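Local coordinates for polycyclic ketone monooxygenase (Myceliophthora thermophila, PDB 5MQ6), which inserts one oxygen atom next to the carbonyl of ketones, bulky polycyclic ones above all, turning them into esters or lactones by flavin-dependent Baeyer-Villiger oxidation, at residues L178-V183 against V199-G204; D59-H64 against T121-R126. All coordinates share one frame; numbering follows the deposited sequence.

Contact 1: residues L178-V183 against V199-G204; sequences LFRSNV and VTEGRG. With FAD (flavin-adenine dinucleotide), chain B.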
loop_
_atom_site.group_PDB
_atom_site.type_symbol
_atom_site.label_atom_id
_atom_site.label_comp_id
_atom_site.label_asym_id
_atom_site.label_seq_id
_atom_site.Cartn_x
_atom_site.Cartn_y
_atom_site.Cartn_z
ATOM N N LEU A 178 -13.048 9.695 14.923
ATOM C CA LEU A 178 -13.772 10.605 14.158
ATOM C C LEU A 178 -13.688 10.164 12.682
ATOM O O LEU A 178 -12.643 10.228 12.039
ATOM C CB LEU A 178 -13.219 11.993 14.381
ATOM C CG LEU A 178 -13.736 13.070 13.451
ATOM C CD1 LEU A 178 -15.283 13.272 13.657
ATOM C CD2 LEU A 178 -12.910 14.308 13.652
ATOM N N PHE A 179 -14.825 9.754 12.138
ATOM C CA PHE A 179 -14.859 9.209 10.757
ATOM C C PHE A 179 -15.428 10.248 9.784
ATOM O O PHE A 179 -15.812 11.377 10.202
ATOM C CB PHE A 179 -15.678 7.889 10.727
ATOM C CG PHE A 179 -15.055 6.804 11.479
ATOM C CD1 PHE A 179 -13.820 6.310 11.091
ATOM C CD2 PHE A 179 -15.655 6.297 12.603
ATOM C CE1 PHE A 179 -13.194 5.292 11.814
ATOM C CE2 PHE A 179 -15.062 5.288 13.280
ATOM C CZ PHE A 179 -13.804 4.788 12.892
ATOM N N ARG A 180 -15.459 9.881 8.515
ATOM C CA ARG A 180 -15.918 10.761 7.455
ATOM C C ARG A 180 -15.146 12.061 7.392
ATOM O O ARG A 180 -15.643 13.061 6.839
ATOM C CB ARG A 180 -17.424 11.086 7.597
ATOM C CG ARG A 180 -18.288 9.837 7.703
ATOM C CD ARG A 180 -19.766 10.190 7.916
ATOM N NE ARG A 180 -19.986 10.863 9.190
ATOM C CZ ARG A 180 -21.151 11.353 9.603
ATOM N NH1 ARG A 180 -22.222 11.183 8.888
ATOM N NH2 ARG A 180 -21.261 11.973 10.759
ATOM N N SER A 181 -13.946 12.091 7.952
ATOM C CA SER A 181 -13.251 13.339 8.085
ATOM C C SER A 181 -11.954 13.421 7.282
ATOM O O SER A 181 -11.037 12.619 7.477
ATOM C CB SER A 181 -13.014 13.584 9.564
ATOM O OG SER A 181 -14.218 13.723 10.220
ATOM N N ASN A 182 -11.829 14.457 6.482
ATOM C CA ASN A 182 -10.640 14.734 5.745
ATOM C C ASN A 182 -9.786 15.728 6.464
ATOM O O ASN A 182 -10.191 16.870 6.709
ATOM C CB ASN A 182 -10.991 15.256 4.353
ATOM C CG ASN A 182 -9.751 15.521 3.488
ATOM O OD1 ASN A 182 -8.722 14.795 3.525
ATOM N ND2 ASN A 182 -9.841 16.566 2.679
ATOM N N VAL A 183 -8.555 15.332 6.730
ATOM C CA VAL A 183 -7.549 16.250 7.293
ATOM C C VAL A 183 -6.915 16.969 6.145
ATOM O O VAL A 183 -6.501 16.326 5.190
ATOM C CB VAL A 183 -6.455 15.502 8.113
ATOM C CG1 VAL A 183 -5.510 16.494 8.732
ATOM C CG2 VAL A 183 -7.100 14.614 9.183
ATOM N N VAL A 199 -9.738 20.005 9.684
ATOM C CA VAL A 199 -10.453 18.803 9.356
ATOM C C VAL A 199 -11.863 19.197 8.853
ATOM O O VAL A 199 -12.536 20.085 9.431
ATOM C CB VAL A 199 -10.595 17.955 10.615
ATOM C CG1 VAL A 199 -11.459 16.822 10.315
ATOM C CG2 VAL A 199 -9.238 17.475 11.178
ATOM N N THR A 200 -12.328 18.513 7.826
ATOM C CA THR A 200 -13.724 18.636 7.334
ATOM C C THR A 200 -14.444 17.331 7.492
ATOM O O THR A 200 -14.021 16.326 6.901
ATOM C CB THR A 200 -13.740 18.978 5.834
ATOM O OG1 THR A 200 -13.009 20.144 5.652
ATOM C CG2 THR A 200 -15.148 19.318 5.359
ATOM N N GLU A 201 -15.479 17.316 8.318
ATOM C CA GLU A 201 -16.283 16.127 8.568
ATOM C C GLU A 201 -17.560 16.155 7.723
ATOM O O GLU A 201 -18.438 17.002 7.968
ATOM C CB GLU A 201 -16.637 16.032 10.039
ATOM C CG GLU A 201 -17.485 14.876 10.452
ATOM C CD GLU A 201 -18.330 15.024 11.718
ATOM O OE1 GLU A 201 -18.395 16.128 12.243
ATOM O OE2 GLU A 201 -18.931 13.979 12.164
ATOM N N GLY A 202 -17.655 15.190 6.790
ATOM C CA GLY A 202 -18.880 14.839 6.091
ATOM C C GLY A 202 -19.995 14.457 7.003
ATOM O O GLY A 202 -19.779 13.756 7.980
ATOM N N ARG A 203 -21.198 14.958 6.722
ATOM C CA ARG A 203 -22.378 14.575 7.528
ATOM C C ARG A 203 -23.496 13.927 6.737
ATOM O O ARG A 203 -24.583 13.694 7.261
ATOM C CB ARG A 203 -22.915 15.788 8.264
ATOM C CG ARG A 203 -21.837 16.562 9.046
ATOM C CD ARG A 203 -21.500 15.835 10.305
ATOM N NE ARG A 203 -22.652 15.695 11.203
ATOM C CZ ARG A 203 -22.669 15.077 12.370
ATOM N NH1 ARG A 203 -21.617 14.504 12.907
ATOM N NH2 ARG A 203 -23.786 15.051 13.062
ATOM N N GLY A 204 -23.253 13.612 5.490
ATOM C CA GLY A 204 -24.233 12.812 4.745
ATOM C C GLY A 204 -24.910 13.668 3.692
ATOM O O GLY A 204 -24.688 14.887 3.616
HETATM P PA FAD B . -4.776 2.243 5.132
HETATM O O1A FAD B . -4.679 2.805 3.753
HETATM O O2A FAD B . -5.343 0.855 5.373
HETATM O O5B FAD B . -5.636 3.265 6.022
HETATM C C5B FAD B . -5.349 4.623 5.991
HETATM C C4B FAD B . -6.651 5.390 6.098
HETATM O O4B FAD B . -6.299 6.773 6.286
HETATM C C3B FAD B . -7.567 5.330 4.879
HETATM O O3B FAD B . -8.894 5.126 5.288
HETATM C C2B FAD B . -7.417 6.688 4.251
HETATM O O2B FAD B . -8.569 7.093 3.551
HETATM C C1B FAD B . -7.140 7.544 5.468
HETATM N N9A FAD B . -6.520 8.805 5.140
HETATM C C8A FAD B . -5.395 8.990 4.391
HETATM N N7A FAD B . -5.179 10.298 4.291
HETATM C C5A FAD B . -6.140 10.981 4.935
HETATM C C6A FAD B . -6.409 12.407 5.194
HETATM N N6A FAD B . -5.697 13.417 4.741
HETATM N N1A FAD B . -7.446 12.614 5.964
HETATM C C2A FAD B . -8.241 11.627 6.441
HETATM N N3A FAD B . -8.099 10.333 6.267
HETATM C C4A FAD B . -7.038 9.980 5.477
HETATM N N1 FAD B . -0.765 -5.257 1.800
HETATM C C2 FAD B . -0.246 -6.435 2.280
HETATM O O2 FAD B . 0.783 -6.437 2.945
HETATM N N3 FAD B . -0.856 -7.602 2.031
HETATM C C4 FAD B . -1.982 -7.628 1.301
HETATM O O4 FAD B . -2.496 -8.723 1.113
HETATM C C4X FAD B . -2.621 -6.426 0.738
HETATM N N5 FAD B . -3.759 -6.414 -0.033
HETATM C C5X FAD B . -4.223 -5.221 -0.480
HETATM C C6 FAD B . -5.437 -5.169 -1.323
HETATM C C7 FAD B . -5.859 -3.825 -1.762
HETATM C C7M FAD B . -7.090 -3.650 -2.622
HETATM C C8 FAD B . -5.106 -2.585 -1.412
HETATM C C8M FAD B . -5.535 -1.188 -1.855
HETATM C C9 FAD B . -3.969 -2.676 -0.633
HETATM C C9A FAD B . -3.506 -3.936 -0.161
HETATM N N10 FAD B . -2.330 -3.966 0.607
HETATM C C10 FAD B . -1.891 -5.204 1.085
HETATM C "C1'" FAD B . -1.613 -2.738 1.022
HETATM C "C2'" FAD B . -2.436 -2.152 2.244
HETATM O "O2'" FAD B . -2.727 -0.771 1.988
HETATM C "C3'" FAD B . -1.752 -2.335 3.642
HETATM O "O3'" FAD B . -1.553 -3.730 3.886
HETATM C "C4'" FAD B . -2.544 -1.872 4.888
HETATM O "O4'" FAD B . -4.004 -2.196 4.872
HETATM C "C5'" FAD B . -2.319 -0.364 5.121
HETATM O "O5'" FAD B . -2.731 -0.078 6.494
HETATM P P FAD B . -2.625 1.497 6.862
HETATM O O1P FAD B . -3.543 1.662 8.129
HETATM O O2P FAD B . -1.129 1.839 6.849
HETATM O O3P FAD B . -3.228 2.300 5.558
HETATM O O HOH W 1 -18.329 11.483 11.552
#
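Asn-182 and Thr-200 form the antiparallel hydrogen-bonded pair between strands 181-183 and 199-201, whose axes lie 4.5 Å apart at 166°, with the non-hydrogen-bonded pairs Ser-181 with Glu-201 and Val-183 with Val-199 on either side. They belong to the beta hairpin of strands 181-189 and 194-201. Asn-182 N reaches Thr-200 O at 2.9 Å, and the reciprocal bond matches it. Where the strands end, Gly-202 N adds a third bond to Arg-180 O.

Val-199 packs its CG1 on Ser-181 CB and its CG2 near Val-183 CG2. On the same face, Ser-181 OG sits against Glu-201 CB while donating to Phe-179 O from above the carbonyl plane. Arg-180 bends at chi3 (-65°), turning NE back over the neighbouring backbone; Gly-202 O lies 3.1 Å above the guanidinium plane, over its centre. Water 1, at the edge of that plane, accepts from Arg-180 NE and donates to Phe-179 O and Glu-201 OE2.

Glu-201 OE2 is the hub of a salt-bridge network. Arg-203 NH1 approaches this oxygen from above the carboxylate plane at 2.8 Å, whereas the bond from Arg-180 NH2 is weak, at 3.4 Å. Arg-180 NH2 has a stronger partner in Asn-68, and Glu-201 OE1 pairs with Arg-210. From the hairpin, the FAD-binding residue Val-183 meets the adenine through its backbone: Val-183 N donates to FAD N1A at 3.0 Å, and FAD N6A donates to Val-183 O.

Arg-180 NH2 and Arg-203 NH1 stand only 3.3 Å apart, so the carboxylate oxygen that both of them share is likely to offset their repulsion and, in return, to be kept ionised.

Contact 2: residues D59-H64 against T121-R126; sequences DPWVDH and TWWWNR. With FAD (flavin-adenine dinucleotide), chain B.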
loop_
_atom_site.group_PDB
_atom_site.type_symbol
_atom_site.label_atom_id
_atom_site.label_comp_id
_atom_site.label_asym_id
_atom_site.label_seq_id
_atom_site.Cartn_x
_atom_site.Cartn_y
_atom_site.Cartn_z
ATOM N N ASP A 59 -17.762 7.311 -0.302
ATOM C CA ASP A 59 -17.828 6.106 0.527
ATOM C C ASP A 59 -19.182 5.470 0.341
ATOM O O ASP A 59 -20.135 6.045 0.773
ATOM C CB ASP A 59 -17.681 6.518 1.963
ATOM C CG ASP A 59 -17.652 5.356 2.937
ATOM O OD1 ASP A 59 -18.094 4.228 2.607
ATOM O OD2 ASP A 59 -17.142 5.585 4.074
ATOM N N PRO A 60 -19.250 4.256 -0.254
ATOM C CA PRO A 60 -20.531 3.612 -0.406
ATOM C C PRO A 60 -21.079 2.980 0.797
ATOM O O PRO A 60 -22.201 2.494 0.736
ATOM C CB PRO A 60 -20.236 2.421 -1.355
ATOM C CG PRO A 60 -18.845 2.550 -1.806
ATOM C CD PRO A 60 -18.156 3.457 -0.840
ATOM N N TRP A 61 -20.264 2.765 1.818
ATOM C CA TRP A 61 -20.652 1.882 2.862
ATOM C C TRP A 61 -21.106 2.613 4.111
ATOM O O TRP A 61 -21.650 2.004 5.036
ATOM C CB TRP A 61 -19.444 1.046 3.258
ATOM C CG TRP A 61 -18.640 0.616 2.114
ATOM C CD1 TRP A 61 -17.329 0.953 1.824
ATOM C CD2 TRP A 61 -19.097 -0.206 1.035
ATOM N NE1 TRP A 61 -16.946 0.351 0.644
ATOM C CE2 TRP A 61 -18.006 -0.360 0.141
ATOM C CE3 TRP A 61 -20.310 -0.867 0.760
ATOM C CZ2 TRP A 61 -18.108 -1.105 -1.051
ATOM C CZ3 TRP A 61 -20.393 -1.625 -0.422
ATOM C CH2 TRP A 61 -19.300 -1.731 -1.306
ATOM N N VAL A 62 -20.812 3.887 4.206
ATOM C CA VAL A 62 -21.067 4.612 5.494
ATOM C C VAL A 62 -22.550 4.790 5.828
ATOM O O VAL A 62 -23.334 5.104 4.991
ATOM C CB VAL A 62 -20.286 5.958 5.527
ATOM C CG1 VAL A 62 -20.673 6.897 4.392
ATOM C CG2 VAL A 62 -20.387 6.605 6.896
ATOM N N ASP A 63 -22.919 4.511 7.056
ATOM C CA ASP A 63 -24.228 4.762 7.553
ATOM C C ASP A 63 -24.272 6.158 8.227
ATOM O O ASP A 63 -24.009 6.286 9.419
ATOM C CB ASP A 63 -24.538 3.676 8.536
ATOM C CG ASP A 63 -25.928 3.767 9.080
ATOM O OD1 ASP A 63 -26.664 4.775 8.778
ATOM O OD2 ASP A 63 -26.261 2.824 9.859
ATOM N N HIS A 64 -24.627 7.165 7.457
ATOM C CA HIS A 64 -24.626 8.534 7.922
ATOM C C HIS A 64 -25.613 8.788 9.068
ATOM O O HIS A 64 -25.309 9.500 9.999
ATOM C CB HIS A 64 -24.945 9.469 6.786
ATOM C CG HIS A 64 -23.869 9.575 5.755
ATOM N ND1 HIS A 64 -22.643 10.193 5.981
ATOM C CD2 HIS A 64 -23.859 9.218 4.461
ATOM C CE1 HIS A 64 -21.915 10.170 4.893
ATOM N NE2 HIS A 64 -22.629 9.591 3.949
ATOM N N THR A 121 -7.966 0.349 4.140
ATOM C CA THR A 121 -8.075 -0.548 3.006
ATOM C C THR A 121 -9.303 -1.502 3.028
ATOM O O THR A 121 -9.999 -1.621 2.009
ATOM C CB THR A 121 -6.793 -1.403 2.917
ATOM O OG1 THR A 121 -5.642 -0.557 2.717
ATOM C CG2 THR A 121 -6.872 -2.403 1.762
ATOM N N TRP A 122 -9.488 -2.170 4.170
ATOM C CA TRP A 122 -10.546 -3.180 4.368
ATOM C C TRP A 122 -11.955 -2.584 4.632
ATOM O O TRP A 122 -12.947 -3.331 4.645
ATOM C CB TRP A 122 -10.129 -4.216 5.463
ATOM C CG TRP A 122 -8.746 -4.722 5.131
ATOM C CD1 TRP A 122 -7.621 -4.489 5.799
ATOM C CD2 TRP A 122 -8.362 -5.408 3.931
ATOM N NE1 TRP A 122 -6.520 -4.999 5.110
ATOM C CE2 TRP A 122 -6.956 -5.570 3.963
ATOM C CE3 TRP A 122 -9.065 -5.879 2.826
ATOM C CZ2 TRP A 122 -6.247 -6.194 2.954
ATOM C CZ3 TRP A 122 -8.356 -6.539 1.829
ATOM C CH2 TRP A 122 -6.951 -6.677 1.894
ATOM N N TRP A 123 -11.996 -1.277 4.919
ATOM C CA TRP A 123 -13.244 -0.511 4.964
ATOM C C TRP A 123 -13.637 -0.182 3.513
ATOM O O TRP A 123 -14.737 -0.410 3.120
ATOM C CB TRP A 123 -13.119 0.831 5.754
ATOM C CG TRP A 123 -14.332 1.615 5.604
ATOM C CD1 TRP A 123 -14.606 2.519 4.606
ATOM C CD2 TRP A 123 -15.537 1.518 6.400
ATOM N NE1 TRP A 123 -15.912 2.961 4.738
ATOM C CE2 TRP A 123 -16.510 2.348 5.795
ATOM C CE3 TRP A 123 -15.897 0.775 7.497
ATOM C CZ2 TRP A 123 -17.797 2.560 6.348
ATOM C CZ3 TRP A 123 -17.191 0.975 8.065
ATOM C CH2 TRP A 123 -18.127 1.842 7.449
ATOM N N TRP A 124 -12.731 0.404 2.751
ATOM C CA TRP A 124 -13.056 0.915 1.425
ATOM C C TRP A 124 -13.294 -0.148 0.345
ATOM O O TRP A 124 -14.248 -0.085 -0.389
ATOM C CB TRP A 124 -11.978 1.836 0.980
ATOM C CG TRP A 124 -11.753 3.090 1.767
ATOM C CD1 TRP A 124 -10.713 3.344 2.569
ATOM C CD2 TRP A 124 -12.492 4.334 1.681
ATOM N NE1 TRP A 124 -10.779 4.618 3.059
ATOM C CE2 TRP A 124 -11.853 5.250 2.511
ATOM C CE3 TRP A 124 -13.628 4.729 1.020
ATOM C CZ2 TRP A 124 -12.331 6.532 2.714
ATOM C CZ3 TRP A 124 -14.092 6.036 1.201
ATOM C CH2 TRP A 124 -13.434 6.913 2.032
ATOM N N ASN A 125 -12.432 -1.147 0.311
ATOM C CA ASN A 125 -12.417 -2.161 -0.719
ATOM C C ASN A 125 -13.228 -3.289 -0.228
ATOM O O ASN A 125 -12.925 -3.938 0.818
ATOM C CB ASN A 125 -10.974 -2.602 -1.023
ATOM C CG ASN A 125 -10.110 -1.443 -1.474
ATOM O OD1 ASN A 125 -10.178 -1.045 -2.600
ATOM N ND2 ASN A 125 -9.291 -0.890 -0.581
ATOM N N ARG A 126 -14.326 -3.537 -0.939
ATOM C CA ARG A 126 -15.151 -4.702 -0.610
ATOM C C ARG A 126 -15.664 -5.363 -1.895
ATOM O O ARG A 126 -16.741 -5.951 -1.913
ATOM C CB ARG A 126 -16.322 -4.265 0.305
ATOM C CG ARG A 126 -16.001 -3.258 1.411
ATOM C CD ARG A 126 -17.179 -3.190 2.355
ATOM N NE ARG A 126 -16.962 -2.103 3.306
ATOM C CZ ARG A 126 -17.673 -1.894 4.419
ATOM N NH1 ARG A 126 -18.674 -2.677 4.734
ATOM N NH2 ARG A 126 -17.398 -0.841 5.218
HETATM P PA FAD B . -4.776 2.243 5.132
HETATM O O1A FAD B . -4.679 2.805 3.753
HETATM O O2A FAD B . -5.343 0.855 5.373
HETATM O O5B FAD B . -5.636 3.265 6.022
HETATM C C5B FAD B . -5.349 4.623 5.991
HETATM C C4B FAD B . -6.651 5.390 6.098
HETATM O O4B FAD B . -6.299 6.773 6.286
HETATM C C3B FAD B . -7.567 5.330 4.879
HETATM O O3B FAD B . -8.894 5.126 5.288
HETATM C C2B FAD B . -7.417 6.688 4.251
HETATM O O2B FAD B . -8.569 7.093 3.551
HETATM C C1B FAD B . -7.140 7.544 5.468
HETATM N N9A FAD B . -6.520 8.805 5.140
HETATM C C8A FAD B . -5.395 8.990 4.391
HETATM N N7A FAD B . -5.179 10.298 4.291
HETATM C C5A FAD B . -6.140 10.981 4.935
HETATM C C6A FAD B . -6.409 12.407 5.194
HETATM N N6A FAD B . -5.697 13.417 4.741
HETATM N N1A FAD B . -7.446 12.614 5.964
HETATM C C2A FAD B . -8.241 11.627 6.441
HETATM N N3A FAD B . -8.099 10.333 6.267
HETATM C C4A FAD B . -7.038 9.980 5.477
HETATM N N1 FAD B . -0.765 -5.257 1.800
HETATM C C2 FAD B . -0.246 -6.435 2.280
HETATM O O2 FAD B . 0.783 -6.437 2.945
HETATM N N3 FAD B . -0.856 -7.602 2.031
HETATM C C4 FAD B . -1.982 -7.628 1.301
HETATM O O4 FAD B . -2.496 -8.723 1.113
HETATM C C4X FAD B . -2.621 -6.426 0.738
HETATM N N5 FAD B . -3.759 -6.414 -0.033
HETATM C C5X FAD B . -4.223 -5.221 -0.480
HETATM C C6 FAD B . -5.437 -5.169 -1.323
HETATM C C7 FAD B . -5.859 -3.825 -1.762
HETATM C C7M FAD B . -7.090 -3.650 -2.622
HETATM C C8 FAD B . -5.106 -2.585 -1.412
HETATM C C8M FAD B . -5.535 -1.188 -1.855
HETATM C C9 FAD B . -3.969 -2.676 -0.633
HETATM C C9A FAD B . -3.506 -3.936 -0.161
HETATM N N10 FAD B . -2.330 -3.966 0.607
HETATM C C10 FAD B . -1.891 -5.204 1.085
HETATM C "C1'" FAD B . -1.613 -2.738 1.022
HETATM C "C2'" FAD B . -2.436 -2.152 2.244
HETATM O "O2'" FAD B . -2.727 -0.771 1.988
HETATM C "C3'" FAD B . -1.752 -2.335 3.642
HETATM O "O3'" FAD B . -1.553 -3.730 3.886
HETATM C "C4'" FAD B . -2.544 -1.872 4.888
HETATM O "O4'" FAD B . -4.004 -2.196 4.872
HETATM C "C5'" FAD B . -2.319 -0.364 5.121
HETATM O "O5'" FAD B . -2.731 -0.078 6.494
HETATM P P FAD B . -2.625 1.497 6.862
HETATM O O1P FAD B . -3.543 1.662 8.129
HETATM O O2P FAD B . -1.129 1.839 6.849
HETATM O O3P FAD B . -3.228 2.300 5.558
#
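Asp-59 and Trp-61 reach the 121-126 segment through their first torsions: CG of Asp-59 is anti to its backbone N (chi1 -177°), carrying the carboxylate to Trp-123, while CG of Trp-61 is anti to its carbonyl carbon (chi1 -40°), which starts the indole toward Arg-126.

Trp-123 NE1 donates to Asp-59 OD2 at 3.0 Å, meeting it on the syn side, tilted out of the carboxylate plane, and more weakly to OD1. Asp-59 OD1 also accepts from Trp-61 N on its anti side, likewise tilted, forming an Asx turn that ties the tryptophan backbone to the same carboxylate. Asp-59 CB rests against Trp-124 CZ3.

The Trp-61 indole is held at its edge and on both faces. Its NE1 donates to Trp-124 O at 2.9 Å, from above the carbonyl plane. Over one face lies Arg-126, the guanidinium stacked with centres 3.9 Å apart and planes at 23°, in a cation-pi contact that its CD extends as a CH-pi contact; Pro-60 CB lies over the opposite face. Arg-126 is steadied in turn by NE bonding to Trp-123 O at 2.8 Å, in the guanidinium plane. Trp-61 also turns an edge toward the face of Trp-123, and its CB touches Trp-123 CZ2 at 3.8 Å. An alanine in place of Trp-61 would probably leave Trp-124 O without this indole donor and Arg-126 without its stacking face, the guanidinium then held chiefly by its bond to Trp-123 O and freer to shift.

On the far side, Trp-124 NE1 donates to FAD O3B at 3.0 Å, and Thr-121 N donates to the phosphate oxygen FAD O2A. A short helix gripping the FAD ribose and diphosphate, here backed by an aromatic-cation stack, forms part of the dinucleotide-binding site of this flavin monooxygenase.

In the fold
Contacts 1 and 2, with centres about 14 Å apart, serve different parts of one FAD: strand 181-189 of contact 1 meets the adenine edge, whereas 121-126 meets the ribose, the diphosphate and the ribityl chain. The two touch directly. Arg-180 NH1 lies 3.1 Å from His-64 ND1 in a probable hydrogen bond, and Arg-180 CD packs on Val-62 CG2 at 3.8 Å. Helix 64-68, whose N-cap is Asp-63 of contact 2, also supplies Asn-68, which bonds to Arg-180 and to Arg-203 O of contact 1. The Trp-124 side chain is about 11 Å from the bound NADPH, so contact 2 lies much nearer the FAD, which Trp-124 touches directly.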